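Local coordinates for holo-[acyl-carrier-protein] synthase (Thermotoga maritima, PDB 5XUM) that belongs to the 4'-phosphopantetheinyl transferase superfamily as an AcpS-type holo-ACP synthase, an alpha+beta enzyme seen here in an assembly of three chains, at residues 30-33 against 37-40; 46-51 against 93-98; 85-90 against 140-145; 128-131 against 137-140. All coordinates share one frame; numbering follows the deposited sequence.

Contact 1: 30-33 against 37-40; sequences RLFL and RRRE
Arg38 lays its guanidinium over one face of the Phe32 ring, and this cation-pi pair carries the contact. Arg38 CZ sits 4.1 Å from the centroid of the Phe32 ring, 26° off the ring normal. The two planes are 45° apart, so the group is tilted rather than stacked flat: Arg38 NH1 dips closest, 3.2 Å from Phe32 CE2, while Arg38 NE is 3.6 Å from Phe32 CZ. A bend at chi3 (81°) turns the end of the arginine back over the ring.

Beside it there is plain van der Waals packing. Arg38 CB lies 3.6 Å from Phe32 CE1, and the rim of the ring faces the backbone of Arg38, whose carbonyl carbon is in the ring plane. This is a helix-loop-helix corner: helix 26-34 ends, a short loop follows, and helix 38-56 starts with Arg37 as its N-cap residue, and the phenyl ring of Phe32 on the first helix packs against Arg38 in the first turn of the second. Leu33 adds a looser touch at its CA, 4.2 Å from Arg38 NH2.

The ionic part runs alongside. Arg38 NE makes a salt bridge to Glu17, which anchors the guanidinium above the ring. Within the new helix turn Arg37 grips Glu40 side-on, NE to OE1 at 2.7 Å and NH1 to OE2 at 2.9 Å, meeting both oxygens from above the carboxylate plane.

Contact 2: 46-51 against 93-98; sequences FALKEA and VSLSHD
Leu48 drops its two methyls onto strand 93-97 and overlaps Leu95, with CD1 of Leu48 4.0 Å from CD2 of Leu95. The two leucine side chains cross at about a right angle, and the same Leu48 CD1 also lies 4.2 Å from Leu95 CB. The other branch goes to the preceding part of the strand: Leu48 CD2 rests 3.9 Å from the carbonyl oxygen of Ser94 and 4.3 Å from CB of Val93. One leucine thus spans three consecutive strand residues, a methyl to either end. Its first torsion (chi1 -79°) sets CG anti to the carbonyl carbon, and the fork at CG then spreads the methyls over the strand.

This is a helix packed on an antiparallel sheet, part of the alpha+beta architecture of the chain. The axes of the segments 46-51 and 93-97 approach to 9.4 Å, and their directions differ by 141°. Ala47, Leu48 and Ala51 also lean on the neighbouring strand 100-108, at Ala103 and Val105, and Phe70 of strand 68-73 closes on Leu48 and Val93.

The strand shows two characters. Val93 and Leu95 point toward the helix, whereas Ser94 points away, and its OG bonds to the backbone N of Ile7 of the second subunit; Ser96 OG likewise reaches Val9 N of that subunit. With no hydrogen bond or charge joining the two segments, helix and strand are held mainly by apolar fit, while the hydroxyls of Ser94 and Ser96 on the far face bond to the second subunit.

Contact 3: 85-90 against 140-145; sequences FGFFNY and ETSLPP
Gly86 and Phe87 press against Ser142, Pro144 and Pro145 where two loops meet: the loop that leads into strand 90-97, and the one that runs from strand 137-140 into helix 145-154. Both are stabilised locally. Thr141 forms an ST turn, its OG1 taking the N-H of Leu143 at 3.0 Å with an angle of 163°, and Asn89 with Tyr90 makes a classic beta bulge opposite Glu108 where the strand begins.

The tight part lies around two carbonyl oxygens. The Gly86 oxygen settles against the prolines, 3.7 Å from Pro144 CB and 3.9 Å from Pro145 CD, so a backbone oxygen packs on proline ring carbons, which offer it no N-H from this side. In return, Ser142 O pushes to 3.1 Å from Phe87 CB, a close approach. Pro144 is the N-cap residue of helix 145-154, so this packing joins the start of that helix to the loop. Phe88 packs on Phe52 and Leu56 of helix 38-56.

The looser part is on the solvent side. Here the Phe87 ring, its CG placed between the backbone N and the carbonyl carbon (chi1 67°), lies beside the exposed Ser142, and its CD1 comes no nearer than 4.0 Å to Ser142 CB. No direct hydrogen bond crosses between the segments. A water does the joining instead: it donates to Phe87 O at 2.6 Å and to Thr141 O at 3.1 Å, and this Thr141 oxygen also accepts from Lys109 NZ.

Contact 4: 128-131 against 137-140; sequences EVLE and WEIE
Glu138 faces both Leu130 and Glu131 across an antiparallel hairpin, a classic beta bulge in strand 128-132. Two backbone bonds tie it to that strand: Leu130 N donates to Glu138 O at 2.8 Å, and Glu138 N donates to Glu131 O at 2.8 Å with an angle of 175°. Further along, Glu140 N bonds to Glu128 O, and a water links Glu128 N to Glu140 O.

From CB outward the Glu138 side chain runs straight, CG anti to the backbone N (chi1 -171°). Its CB lies 3.6 Å from Glu131 O, close to the backbone bond. CG and CD carry the chain on in extended form to the carboxylate, where the oxygens part company. OE1 takes the backbone N-H of Asp113 and has Leu130 CD1 4.2 Å away; OE2 comes 3.8 Å from Glu131 CB.

The other face of the hairpin is apolar. Val129 and Ile139, a non-hydrogen-bonded pair, meet through their CG2 methyls at 4.0 Å, and Val129 CG1 reaches 3.7 Å from CE3 of the Trp137 indole, which packs on helix 120-126.

On the glutamate face, Glu131 OE1 stands 4.4 Å from Glu138 OE2. Two like charges this near would probably favour the protonated form of one acid slightly, although the backbone N-H at Glu138 OE1 should ease the strain.

In the fold
Contact 2 is the buried one, a helix-on-sheet contact of leucine and valine; contact 1 is partly buried, and contacts 3 and 4 lie at the surface. Contacts 1 and 2 both draw on helix 38-56, from its first turn to its middle, and touch where Glu40 packs against His97. Contact 3 picks up the loop just ahead of strand 90-97, the strand used by contact 2, and shares Glu140 with contact 4, so chain continuity carries the series across the molecule; contacts 1 and 4 have centres about 39 Å apart. Chemistry follows place: apolar fit inside, cation-pi at the helix corner, water and proline packing between loops, backbone hydrogen bonds in the outlying hairpin.

Contact 1: 30-33 against 37-40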
loop_
_atom_site.group_PDB
_atom_site.type_symbol
_atom_site.label_atom_id
_atom_site.label_comp_id
_atom_site.label_asym_id
_atom_site.label_seq_id
_atom_site.Cartn_x
_atom_site.Cartn_y
_atom_site.Cartn_z
ATOM N N ARG A 30 -27.932 -5.647 -8.234
ATOM C CA ARG A 30 -28.099 -5.537 -9.685
ATOM C C ARG A 30 -26.904 -6.123 -10.439
ATOM O O ARG A 30 -27.068 -6.744 -11.491
ATOM C CB ARG A 30 -28.320 -4.080 -10.098
ATOM C CG ARG A 30 -29.749 -3.589 -9.926
ATOM C CD ARG A 30 -29.873 -2.114 -10.276
ATOM N NE ARG A 30 -29.468 -1.249 -9.168
ATOM C CZ ARG A 30 -29.226 0.055 -9.275
ATOM N NH1 ARG A 30 -29.336 0.670 -10.447
ATOM N NH2 ARG A 30 -28.866 0.750 -8.204
ATOM N N LEU A 31 -25.707 -5.920 -9.890
ATOM C CA LEU A 31 -24.481 -6.480 -10.453
ATOM C C LEU A 31 -24.410 -7.992 -10.215
ATOM O O LEU A 31 -23.925 -8.738 -11.068
ATOM C CB LEU A 31 -23.255 -5.771 -9.861
ATOM C CG LEU A 31 -21.858 -6.040 -10.429
ATOM C CD1 LEU A 31 -21.735 -5.585 -11.878
ATOM C CD2 LEU A 31 -20.812 -5.350 -9.567
ATOM N N PHE A 32 -24.911 -8.424 -9.058
ATOM C CA PHE A 32 -24.969 -9.837 -8.669
ATOM C C PHE A 32 -25.813 -10.688 -9.625
ATOM O O PHE A 32 -25.453 -11.830 -9.927
ATOM C CB PHE A 32 -25.485 -9.955 -7.226
ATOM C CG PHE A 32 -25.579 -11.368 -6.707
ATOM C CD1 PHE A 32 -24.507 -12.248 -6.812
ATOM C CD2 PHE A 32 -26.739 -11.806 -6.075
ATOM C CE1 PHE A 32 -24.599 -13.542 -6.323
ATOM C CE2 PHE A 32 -26.836 -13.097 -5.578
ATOM C CZ PHE A 32 -25.764 -13.967 -5.704
ATOM N N LEU A 33 -26.923 -10.124 -10.102
ATOM C CA LEU A 33 -27.815 -10.812 -11.044
ATOM C C LEU A 33 -27.149 -11.075 -12.397
ATOM O O LEU A 33 -27.457 -12.062 -13.066
ATOM C CB LEU A 33 -29.115 -10.020 -11.241
ATOM C CG LEU A 33 -30.083 -9.874 -10.059
ATOM C CD1 LEU A 33 -31.110 -8.785 -10.338
ATOM C CD2 LEU A 33 -30.774 -11.190 -9.722
ATOM N N ARG A 37 -20.701 -16.609 -11.994
ATOM C CA ARG A 37 -20.197 -17.252 -10.781
ATOM C C ARG A 37 -20.667 -16.486 -9.543
ATOM O O ARG A 37 -20.029 -15.525 -9.104
ATOM C CB ARG A 37 -18.673 -17.392 -10.833
ATOM C CG ARG A 37 -18.205 -18.448 -11.825
ATOM C CD ARG A 37 -16.788 -18.199 -12.321
ATOM N NE ARG A 37 -15.771 -18.506 -11.316
ATOM C CZ ARG A 37 -15.296 -19.725 -11.061
ATOM N NH1 ARG A 37 -14.369 -19.891 -10.127
ATOM N NH2 ARG A 37 -15.745 -20.782 -11.728
ATOM N N ARG A 38 -21.799 -16.929 -8.999
ATOM C CA ARG A 38 -22.498 -16.225 -7.926
ATOM C C ARG A 38 -21.795 -16.342 -6.576
ATOM O O ARG A 38 -21.690 -15.356 -5.844
ATOM C CB ARG A 38 -23.945 -16.717 -7.818
ATOM C CG ARG A 38 -24.786 -16.427 -9.053
ATOM C CD ARG A 38 -26.159 -17.068 -8.978
ATOM N NE ARG A 38 -27.103 -16.284 -8.179
ATOM C CZ ARG A 38 -27.785 -15.231 -8.626
ATOM N NH1 ARG A 38 -28.619 -14.592 -7.817
ATOM N NH2 ARG A 38 -27.636 -14.806 -9.877
ATOM N N ARG A 39 -21.314 -17.543 -6.258
ATOM C CA ARG A 39 -20.656 -17.803 -4.978
ATOM C C ARG A 39 -19.339 -17.035 -4.849
ATOM O O ARG A 39 -19.004 -16.545 -3.770
ATOM C CB ARG A 39 -20.423 -19.301 -4.785
ATOM C CG ARG A 39 -20.419 -19.738 -3.330
ATOM C CD ARG A 39 -20.497 -21.249 -3.214
ATOM N NE ARG A 39 -20.986 -21.664 -1.902
ATOM C CZ ARG A 39 -21.052 -22.925 -1.486
ATOM N NH1 ARG A 39 -20.653 -23.916 -2.272
ATOM N NH2 ARG A 39 -21.512 -23.196 -0.271
ATOM N N GLU A 40 -18.605 -16.938 -5.955
ATOM C CA GLU A 40 -17.375 -16.158 -6.015
ATOM C C GLU A 40 -17.627 -14.675 -5.782
ATOM O O GLU A 40 -16.863 -14.019 -5.072
ATOM C CB GLU A 40 -16.691 -16.333 -7.365
ATOM C CG GLU A 40 -15.846 -17.585 -7.483
ATOM C CD GLU A 40 -14.683 -17.389 -8.434
ATOM O OE1 GLU A 40 -14.871 -16.750 -9.492
ATOM O OE2 GLU A 40 -13.578 -17.876 -8.123
#

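Contact 2: 46-51 against 93-98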
loop_
_atom_site.group_PDB
_atom_site.type_symbol
_atom_site.label_atom_id
_atom_site.label_comp_id
_atom_site.label_asym_id
_atom_site.label_seq_id
_atom_site.Cartn_x
_atom_site.Cartn_y
_atom_site.Cartn_z
ATOM N N PHE A 46 -17.699 -9.875 0.285
ATOM C CA PHE A 46 -17.512 -10.038 1.725
ATOM C C PHE A 46 -16.071 -9.710 2.111
ATOM O O PHE A 46 -15.835 -8.985 3.082
ATOM C CB PHE A 46 -17.868 -11.460 2.173
ATOM C CG PHE A 46 -18.172 -11.572 3.643
ATOM C CD1 PHE A 46 -17.150 -11.747 4.571
ATOM C CD2 PHE A 46 -19.481 -11.494 4.099
ATOM C CE1 PHE A 46 -17.430 -11.844 5.927
ATOM C CE2 PHE A 46 -19.770 -11.593 5.453
ATOM C CZ PHE A 46 -18.742 -11.767 6.367
ATOM N N ALA A 47 -15.122 -10.243 1.341
ATOM C CA ALA A 47 -13.698 -10.019 1.577
ATOM C C ALA A 47 -13.311 -8.545 1.421
ATOM O O ALA A 47 -12.553 -8.018 2.230
ATOM C CB ALA A 47 -12.856 -10.900 0.661
ATOM N N LEU A 48 -13.838 -7.890 0.387
ATOM C CA LEU A 48 -13.583 -6.463 0.156
ATOM C C LEU A 48 -14.115 -5.577 1.285
ATOM O O LEU A 48 -13.435 -4.641 1.718
ATOM C CB LEU A 48 -14.151 -6.013 -1.197
ATOM C CG LEU A 48 -13.323 -6.371 -2.436
ATOM C CD1 LEU A 48 -14.172 -6.323 -3.700
ATOM C CD2 LEU A 48 -12.105 -5.463 -2.563
ATOM N N LYS A 49 -15.323 -5.885 1.756
ATOM C CA LYS A 49 -15.949 -5.145 2.858
ATOM C C LYS A 49 -15.192 -5.326 4.168
ATOM O O LYS A 49 -14.988 -4.360 4.905
ATOM C CB LYS A 49 -17.414 -5.556 3.030
ATOM C CG LYS A 49 -18.335 -5.039 1.937
ATOM C CD LYS A 49 -19.637 -5.815 1.921
ATOM C CE LYS A 49 -20.343 -5.693 0.581
ATOM N NZ LYS A 49 -21.131 -4.436 0.484
ATOM N N GLU A 50 -14.779 -6.562 4.450
ATOM C CA GLU A 50 -13.946 -6.870 5.615
ATOM C C GLU A 50 -12.608 -6.132 5.564
ATOM O O GLU A 50 -12.197 -5.524 6.551
ATOM C CB GLU A 50 -13.708 -8.380 5.736
ATOM C CG GLU A 50 -14.866 -9.165 6.332
ATOM C CD GLU A 50 -14.909 -9.094 7.849
ATOM O OE1 GLU A 50 -14.531 -10.089 8.501
ATOM O OE2 GLU A 50 -15.313 -8.045 8.393
ATOM N N ALA A 51 -11.938 -6.191 4.411
ATOM C CA ALA A 51 -10.691 -5.448 4.197
ATOM C C ALA A 51 -10.876 -3.937 4.377
ATOM O O ALA A 51 -10.013 -3.271 4.956
ATOM C CB ALA A 51 -10.108 -5.756 2.826
ATOM N N VAL A 93 -8.188 -0.403 -4.319
ATOM C CA VAL A 93 -8.695 -1.728 -3.981
ATOM C C VAL A 93 -8.317 -2.772 -5.034
ATOM O O VAL A 93 -8.150 -2.456 -6.215
ATOM C CB VAL A 93 -10.230 -1.730 -3.709
ATOM C CG1 VAL A 93 -10.608 -0.663 -2.686
ATOM C CG2 VAL A 93 -11.026 -1.536 -4.989
ATOM N N SER A 94 -8.155 -4.010 -4.584
ATOM C CA SER A 94 -7.904 -5.130 -5.482
ATOM C C SER A 94 -8.494 -6.406 -4.900
ATOM O O SER A 94 -8.565 -6.568 -3.679
ATOM C CB SER A 94 -6.406 -5.306 -5.741
ATOM O OG SER A 94 -6.183 -6.228 -6.801
ATOM N N LEU A 95 -8.915 -7.299 -5.791
ATOM C CA LEU A 95 -9.508 -8.572 -5.413
ATOM C C LEU A 95 -9.013 -9.676 -6.340
ATOM O O LEU A 95 -8.946 -9.496 -7.558
ATOM C CB LEU A 95 -11.040 -8.491 -5.464
ATOM C CG LEU A 95 -11.833 -9.800 -5.342
ATOM C CD1 LEU A 95 -11.827 -10.324 -3.907
ATOM C CD2 LEU A 95 -13.256 -9.614 -5.849
ATOM N N SER A 96 -8.667 -10.811 -5.746
ATOM C CA SER A 96 -8.303 -12.006 -6.494
ATOM C C SER A 96 -8.940 -13.216 -5.822
ATOM O O SER A 96 -9.141 -13.219 -4.606
ATOM C CB SER A 96 -6.784 -12.162 -6.523
ATOM O OG SER A 96 -6.394 -13.234 -7.364
ATOM N N HIS A 97 -9.277 -14.233 -6.609
ATOM C CA HIS A 97 -9.741 -15.501 -6.040
ATOM C C HIS A 97 -9.330 -16.703 -6.835
ATOM O O HIS A 97 -9.433 -16.719 -8.063
ATOM C CB HIS A 97 -11.252 -15.519 -5.758
ATOM C CG HIS A 97 -12.086 -14.781 -6.775
ATOM N ND1 HIS A 97 -12.159 -15.156 -8.065
ATOM C CD2 HIS A 97 -12.919 -13.670 -6.640
ATOM C CE1 HIS A 97 -12.980 -14.321 -8.729
ATOM N NE2 HIS A 97 -13.445 -13.411 -7.853
ATOM N N ASP A 98 -8.832 -17.705 -6.114
ATOM C CA ASP A 98 -8.572 -19.039 -6.645
ATOM C C ASP A 98 -8.791 -20.029 -5.497
ATOM O O ASP A 98 -7.864 -20.339 -4.745
ATOM C CB ASP A 98 -7.151 -19.146 -7.216
ATOM C CG ASP A 98 -6.893 -20.479 -7.920
ATOM O OD1 ASP A 98 -5.719 -20.772 -8.241
ATOM O OD2 ASP A 98 -7.860 -21.234 -8.155
#

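Contact 3: 85-90 against 140-145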
loop_
_atom_site.group_PDB
_atom_site.type_symbol
_atom_site.label_atom_id
_atom_site.label_comp_id
_atom_site.label_asym_id
_atom_site.label_seq_id
_atom_site.Cartn_x
_atom_site.Cartn_y
_atom_site.Cartn_z
ATOM N N PHE A 85 -17.094 7.673 6.524
ATOM C CA PHE A 85 -16.202 6.782 7.265
ATOM C C PHE A 85 -14.886 7.465 7.645
ATOM O O PHE A 85 -14.170 6.994 8.527
ATOM C CB PHE A 85 -15.916 5.507 6.461
ATOM C CG PHE A 85 -17.140 4.685 6.161
ATOM C CD1 PHE A 85 -17.703 3.866 7.134
ATOM C CD2 PHE A 85 -17.725 4.721 4.899
ATOM C CE1 PHE A 85 -18.828 3.105 6.856
ATOM C CE2 PHE A 85 -18.851 3.962 4.615
ATOM C CZ PHE A 85 -19.405 3.156 5.597
ATOM N N GLY A 86 -14.578 8.571 6.970
ATOM C CA GLY A 86 -13.345 9.326 7.208
ATOM C C GLY A 86 -13.124 10.375 6.138
ATOM O O GLY A 86 -14.009 10.622 5.312
ATOM N N PHE A 87 -11.946 10.996 6.141
ATOM C CA PHE A 87 -11.634 12.027 5.147
ATOM C C PHE A 87 -10.660 11.571 4.055
ATOM O O PHE A 87 -10.136 12.395 3.299
ATOM C CB PHE A 87 -11.182 13.342 5.809
ATOM C CG PHE A 87 -9.860 13.256 6.523
ATOM C CD1 PHE A 87 -8.701 13.747 5.926
ATOM C CD2 PHE A 87 -9.773 12.706 7.799
ATOM C CE1 PHE A 87 -7.480 13.677 6.581
ATOM C CE2 PHE A 87 -8.555 12.632 8.460
ATOM C CZ PHE A 87 -7.407 13.119 7.851
ATOM N N PHE A 88 -10.423 10.263 3.969
ATOM C CA PHE A 88 -9.666 9.711 2.849
ATOM C C PHE A 88 -10.424 10.026 1.562
ATOM O O PHE A 88 -11.655 9.970 1.536
ATOM C CB PHE A 88 -9.444 8.194 3.008
ATOM C CG PHE A 88 -10.717 7.393 3.114
ATOM C CD1 PHE A 88 -11.297 7.141 4.354
ATOM C CD2 PHE A 88 -11.335 6.885 1.974
ATOM C CE1 PHE A 88 -12.472 6.410 4.454
ATOM C CE2 PHE A 88 -12.513 6.156 2.067
ATOM C CZ PHE A 88 -13.081 5.915 3.309
ATOM N N ASN A 89 -9.707 10.396 0.508
ATOM C CA ASN A 89 -10.362 10.650 -0.774
ATOM C C ASN A 89 -10.008 9.628 -1.849
ATOM O O ASN A 89 -10.556 9.659 -2.951
ATOM C CB ASN A 89 -10.159 12.098 -1.254
ATOM C CG ASN A 89 -8.698 12.499 -1.362
ATOM O OD1 ASN A 89 -7.800 11.803 -0.884
ATOM N ND2 ASN A 89 -8.457 13.641 -1.997
ATOM N N TYR A 90 -9.105 8.712 -1.511
ATOM C CA TYR A 90 -8.751 7.626 -2.413
ATOM C C TYR A 90 -8.835 6.273 -1.723
ATOM O O TYR A 90 -8.339 6.095 -0.608
ATOM C CB TYR A 90 -7.366 7.849 -3.036
ATOM C CG TYR A 90 -7.403 8.775 -4.227
ATOM C CD1 TYR A 90 -7.434 8.269 -5.525
ATOM C CD2 TYR A 90 -7.433 10.159 -4.058
ATOM C CE1 TYR A 90 -7.483 9.112 -6.621
ATOM C CE2 TYR A 90 -7.481 11.011 -5.146
ATOM C CZ TYR A 90 -7.509 10.485 -6.422
ATOM O OH TYR A 90 -7.558 11.334 -7.501
ATOM N N GLU A 140 -8.860 21.837 -1.683
ATOM C CA GLU A 140 -8.365 20.990 -0.609
ATOM C C GLU A 140 -9.291 21.130 0.591
ATOM O O GLU A 140 -9.564 22.240 1.049
ATOM C CB GLU A 140 -6.914 21.340 -0.239
ATOM C CG GLU A 140 -6.420 20.782 1.099
ATOM C CD GLU A 140 -6.488 19.259 1.217
ATOM O OE1 GLU A 140 -6.691 18.562 0.201
ATOM O OE2 GLU A 140 -6.337 18.750 2.347
ATOM N N THR A 141 -9.792 19.997 1.073
ATOM C CA THR A 141 -10.609 19.958 2.284
ATOM C C THR A 141 -10.471 18.613 2.999
ATOM O O THR A 141 -10.229 17.581 2.363
ATOM C CB THR A 141 -12.101 20.278 2.005
ATOM O OG1 THR A 141 -12.847 20.192 3.225
ATOM C CG2 THR A 141 -12.707 19.318 0.984
ATOM N N SER A 142 -10.612 18.645 4.322
ATOM C CA SER A 142 -10.607 17.437 5.138
ATOM C C SER A 142 -12.029 17.043 5.537
ATOM O O SER A 142 -12.224 16.166 6.378
ATOM C CB SER A 142 -9.739 17.634 6.384
ATOM O OG SER A 142 -8.387 17.857 6.028
ATOM N N LEU A 143 -13.019 17.697 4.933
ATOM C CA LEU A 143 -14.416 17.364 5.185
ATOM C C LEU A 143 -14.783 16.048 4.505
ATOM O O LEU A 143 -14.468 15.852 3.329
ATOM C CB LEU A 143 -15.353 18.486 4.716
ATOM C CG LEU A 143 -15.344 19.811 5.490
ATOM C CD1 LEU A 143 -16.224 20.840 4.793
ATOM C CD2 LEU A 143 -15.784 19.620 6.937
ATOM N N PRO A 144 -15.436 15.135 5.253
ATOM C CA PRO A 144 -15.940 13.878 4.697
ATOM C C PRO A 144 -16.982 14.149 3.601
ATOM O O PRO A 144 -17.658 15.183 3.648
ATOM C CB PRO A 144 -16.577 13.190 5.909
ATOM C CG PRO A 144 -15.899 13.793 7.093
ATOM C CD PRO A 144 -15.677 15.223 6.706
ATOM N N PRO A 145 -17.107 13.232 2.618
ATOM C CA PRO A 145 -17.882 13.485 1.392
ATOM C C PRO A 145 -19.342 13.906 1.597
ATOM O O PRO A 145 -19.812 14.808 0.903
ATOM C CB PRO A 145 -17.802 12.151 0.629
ATOM C CG PRO A 145 -17.320 11.146 1.621
ATOM C CD PRO A 145 -16.461 11.906 2.584
HETATM O O HOH W 1 -10.423 14.556 1.811
#

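Contact 4: 128-131 against 137-140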
loop_
_atom_site.group_PDB
_atom_site.type_symbol
_atom_site.label_atom_id
_atom_site.label_comp_id
_atom_site.label_asym_id
_atom_site.label_seq_id
_atom_site.Cartn_x
_atom_site.Cartn_y
_atom_site.Cartn_z
ATOM N N GLU A 128 -9.348 26.223 0.558
ATOM C CA GLU A 128 -8.152 26.480 -0.224
ATOM C C GLU A 128 -8.418 25.998 -1.650
ATOM O O GLU A 128 -8.530 24.796 -1.897
ATOM C CB GLU A 128 -6.964 25.734 0.394
ATOM C CG GLU A 128 -5.624 25.964 -0.291
ATOM C CD GLU A 128 -4.504 25.117 0.295
ATOM O OE1 GLU A 128 -3.345 25.294 -0.134
ATOM O OE2 GLU A 128 -4.771 24.277 1.183
ATOM N N VAL A 129 -8.549 26.947 -2.575
ATOM C CA VAL A 129 -8.817 26.647 -3.983
ATOM C C VAL A 129 -7.496 26.529 -4.743
ATOM O O VAL A 129 -6.638 27.407 -4.649
ATOM C CB VAL A 129 -9.737 27.715 -4.627
ATOM C CG1 VAL A 129 -9.894 27.481 -6.123
ATOM C CG2 VAL A 129 -11.102 27.720 -3.952
ATOM N N LEU A 130 -7.343 25.440 -5.494
ATOM C CA LEU A 130 -6.066 25.106 -6.131
ATOM C C LEU A 130 -6.029 25.366 -7.637
ATOM O O LEU A 130 -5.161 26.096 -8.119
ATOM C CB LEU A 130 -5.680 23.651 -5.831
ATOM C CG LEU A 130 -5.379 23.277 -4.375
ATOM C CD1 LEU A 130 -5.459 21.767 -4.187
ATOM C CD2 LEU A 130 -4.025 23.811 -3.926
ATOM N N GLU A 131 -6.963 24.764 -8.371
ATOM C CA GLU A 131 -6.991 24.855 -9.834
ATOM C C GLU A 131 -8.407 24.885 -10.400
ATOM O O GLU A 131 -9.359 24.449 -9.748
ATOM C CB GLU A 131 -6.216 23.691 -10.464
ATOM C CG GLU A 131 -4.725 23.940 -10.642
ATOM C CD GLU A 131 -4.019 22.816 -11.382
ATOM O OE1 GLU A 131 -4.631 22.206 -12.286
ATOM O OE2 GLU A 131 -2.841 22.547 -11.064
ATOM N N TRP A 137 -13.949 23.484 -9.913
ATOM C CA TRP A 137 -12.851 23.952 -9.071
ATOM C C TRP A 137 -12.267 22.826 -8.264
ATOM O O TRP A 137 -13.003 22.036 -7.664
ATOM C CB TRP A 137 -13.330 25.054 -8.134
ATOM C CG TRP A 137 -13.801 26.302 -8.841
ATOM C CD1 TRP A 137 -15.111 26.660 -9.155
ATOM C CD2 TRP A 137 -12.974 27.407 -9.347
ATOM N NE1 TRP A 137 -15.148 27.870 -9.801
ATOM C CE2 TRP A 137 -13.902 28.373 -9.948
ATOM C CE3 TRP A 137 -11.610 27.682 -9.364
ATOM C CZ2 TRP A 137 -13.461 29.552 -10.531
ATOM C CZ3 TRP A 137 -11.177 28.877 -9.954
ATOM C CH2 TRP A 137 -12.082 29.787 -10.524
ATOM N N GLU A 138 -10.938 22.741 -8.245
ATOM C CA GLU A 138 -10.243 21.785 -7.387
ATOM C C GLU A 138 -9.945 22.440 -6.044
ATOM O O GLU A 138 -9.304 23.493 -5.986
ATOM C CB GLU A 138 -8.950 21.276 -8.040
ATOM C CG GLU A 138 -8.305 20.112 -7.291
ATOM C CD GLU A 138 -6.932 19.725 -7.820
ATOM O OE1 GLU A 138 -6.272 18.883 -7.175
ATOM O OE2 GLU A 138 -6.503 20.251 -8.872
ATOM N N ILE A 139 -10.425 21.820 -4.971
ATOM C CA ILE A 139 -10.230 22.341 -3.619
ATOM C C ILE A 139 -9.506 21.333 -2.730
ATOM O O ILE A 139 -9.517 20.127 -3.002
ATOM C CB ILE A 139 -11.569 22.757 -2.952
ATOM C CG1 ILE A 139 -12.517 21.554 -2.811
ATOM C CG2 ILE A 139 -12.228 23.901 -3.724
ATOM C CD1 ILE A 139 -13.618 21.742 -1.790
ATOM N N GLU A 140 -8.860 21.837 -1.683
ATOM C CA GLU A 140 -8.365 20.990 -0.609
ATOM C C GLU A 140 -9.291 21.130 0.591
ATOM O O GLU A 140 -9.564 22.240 1.049
ATOM C CB GLU A 140 -6.914 21.340 -0.239
ATOM C CG GLU A 140 -6.420 20.782 1.099
ATOM C CD GLU A 140 -6.488 19.259 1.217
ATOM O OE1 GLU A 140 -6.691 18.562 0.201
ATOM O OE2 GLU A 140 -6.337 18.750 2.347
HETATM O O HOH W 2 -9.319 24.243 2.930
#